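Local coordinates for protein RNase NGR3 (Nicotiana glutinosa, PDB 1VD3) that probably cleaves RNA as an endonuclease of the RNase T2 family and here holds the nucleotide 2'-UMP in its active site, at residues 160-165 against 173-178. Sequence-based numbering, arbitrary orientation.
Sequences YIECNV and IYQVYL
A beta hairpin of the RNase T2 fold pairs E162 with Q175 and Y160 with Y177, the N-to-C directions of the two segments 153° apart. A classic beta bulge interrupts the ladder: E162 O accepts from both Y174 N (2.8 Å) and Q175 N (3.0 Å), shifting the register by one residue before C163 and I173. On the face carrying E162, Q175 and Y177, the E162 side chain runs out extended, CG anti to the backbone N (chi1 -178°), and this conformation places OE1 between two donors. Q175 NE2 reaches E162 OE1 at 2.8 Å and Y177 OH reaches that same oxygen at 2.6 Å, from opposite faces of the carboxylate plane. Beside them the Y160 edge meets the Y177 face in a T-shaped stack, centroids 5.3 Å apart and planes at 79°. On the face of I161 and V176 the contact is apolar, I161 CD1 lying 3.9 Å from V176 CG2; helix 144-155 packs on I161 and I173. An alanine at E162 would probably leave Q175 NE2 and Y177 OH without their shared acceptor. Since Q175 OE1 is hydrogen-bonded to ND1 of H43, predicted to be catalytic, the geometry is consistent with E162 orienting that histidine's second-shell amide.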
# COMPACT_ATOMS: atom_id res chain seq x y z
N TYR A 160 -10.75 0.67 -1.55
CA TYR A 160 -10.84 1.30 -2.86
C TYR A 160 -9.77 0.55 -3.64
O TYR A 160 -8.63 0.44 -3.18
CB TYR A 160 -10.49 2.78 -2.80
CG TYR A 160 -10.21 3.38 -4.16
CD1 TYR A 160 -11.26 3.75 -5.01
CD2 TYR A 160 -8.91 3.58 -4.61
CE1 TYR A 160 -11.00 4.29 -6.28
CE2 TYR A 160 -8.64 4.11 -5.86
CZ TYR A 160 -9.69 4.47 -6.69
OH TYR A 160 -9.42 5.02 -7.91
N ILE A 161 -10.12 0.03 -4.81
CA ILE A 161 -9.17 -0.72 -5.62
C ILE A 161 -8.66 0.07 -6.81
O ILE A 161 -9.44 0.61 -7.60
CB ILE A 161 -9.78 -2.03 -6.17
CG1 ILE A 161 -10.39 -2.86 -5.03
CG2 ILE A 161 -8.72 -2.83 -6.90
CD1 ILE A 161 -9.40 -3.32 -3.99
N GLU A 162 -7.34 0.14 -6.95
CA GLU A 162 -6.72 0.81 -8.07
C GLU A 162 -6.19 -0.29 -8.97
O GLU A 162 -5.53 -1.21 -8.50
CB GLU A 162 -5.56 1.69 -7.61
CG GLU A 162 -4.90 2.45 -8.75
CD GLU A 162 -3.71 3.24 -8.29
OE1 GLU A 162 -3.51 3.36 -7.06
OE2 GLU A 162 -2.97 3.75 -9.16
N CYS A 163 -6.50 -0.20 -10.26
CA CYS A 163 -6.05 -1.21 -11.22
C CYS A 163 -5.15 -0.60 -12.27
O CYS A 163 -5.26 0.59 -12.59
CB CYS A 163 -7.25 -1.84 -11.93
SG CYS A 163 -8.37 -2.75 -10.83
N ASN A 164 -4.24 -1.41 -12.80
CA ASN A 164 -3.38 -0.97 -13.89
C ASN A 164 -3.46 -2.09 -14.93
O ASN A 164 -4.28 -3.00 -14.79
CB ASN A 164 -1.93 -0.69 -13.43
CG ASN A 164 -1.20 -1.92 -12.96
OD1 ASN A 164 0.03 -1.90 -12.83
ND2 ASN A 164 -1.93 -2.99 -12.68
N VAL A 165 -2.63 -2.03 -15.97
CA VAL A 165 -2.69 -3.04 -17.02
C VAL A 165 -1.36 -3.72 -17.29
O VAL A 165 -0.33 -3.06 -17.37
CB VAL A 165 -3.21 -2.42 -18.33
CG1 VAL A 165 -3.33 -3.49 -19.41
CG2 VAL A 165 -4.55 -1.74 -18.09
N ILE A 173 -5.51 -6.06 -10.34
CA ILE A 173 -5.55 -5.35 -9.07
C ILE A 173 -4.12 -4.85 -8.85
O ILE A 173 -3.17 -5.63 -8.87
CB ILE A 173 -5.99 -6.28 -7.91
CG1 ILE A 173 -5.91 -5.52 -6.58
CG2 ILE A 173 -5.10 -7.52 -7.87
CD1 ILE A 173 -6.58 -6.23 -5.43
N TYR A 174 -3.97 -3.54 -8.66
CA TYR A 174 -2.66 -2.95 -8.48
C TYR A 174 -2.44 -2.46 -7.05
O TYR A 174 -1.47 -2.86 -6.40
CB TYR A 174 -2.47 -1.80 -9.47
CG TYR A 174 -1.20 -0.99 -9.30
CD1 TYR A 174 0.06 -1.60 -9.29
CD2 TYR A 174 -1.25 0.40 -9.17
CE1 TYR A 174 1.23 -0.85 -9.15
CE2 TYR A 174 -0.10 1.16 -9.03
CZ TYR A 174 1.14 0.54 -9.02
OH TYR A 174 2.27 1.30 -8.87
N GLN A 175 -3.33 -1.60 -6.56
CA GLN A 175 -3.21 -1.11 -5.20
C GLN A 175 -4.54 -1.14 -4.45
O GLN A 175 -5.61 -1.07 -5.05
CB GLN A 175 -2.61 0.30 -5.19
CG GLN A 175 -1.15 0.31 -5.63
CD GLN A 175 -0.45 1.63 -5.40
OE1 GLN A 175 0.71 1.65 -4.98
NE2 GLN A 175 -1.13 2.73 -5.67
N VAL A 176 -4.46 -1.27 -3.13
CA VAL A 176 -5.65 -1.32 -2.30
C VAL A 176 -5.57 -0.21 -1.27
O VAL A 176 -4.61 -0.12 -0.51
CB VAL A 176 -5.77 -2.67 -1.57
CG1 VAL A 176 -7.01 -2.67 -0.68
CG2 VAL A 176 -5.85 -3.81 -2.58
N TYR A 177 -6.59 0.64 -1.26
CA TYR A 177 -6.64 1.76 -0.33
C TYR A 177 -7.65 1.51 0.78
O TYR A 177 -8.79 1.13 0.52
CB TYR A 177 -7.06 3.05 -1.04
CG TYR A 177 -6.09 3.58 -2.08
CD1 TYR A 177 -5.80 2.84 -3.22
CD2 TYR A 177 -5.52 4.85 -1.95
CE1 TYR A 177 -4.97 3.34 -4.21
CE2 TYR A 177 -4.69 5.37 -2.94
CZ TYR A 177 -4.42 4.60 -4.07
OH TYR A 177 -3.61 5.10 -5.08
N LEU A 178 -7.22 1.73 2.02
CA LEU A 178 -8.09 1.61 3.19
C LEU A 178 -7.82 2.88 3.98
O LEU A 178 -6.76 3.49 3.85
CB LEU A 178 -7.71 0.38 4.02
CG LEU A 178 -8.14 -0.98 3.44
CD1 LEU A 178 -7.54 -2.10 4.26
CD2 LEU A 178 -9.66 -1.07 3.43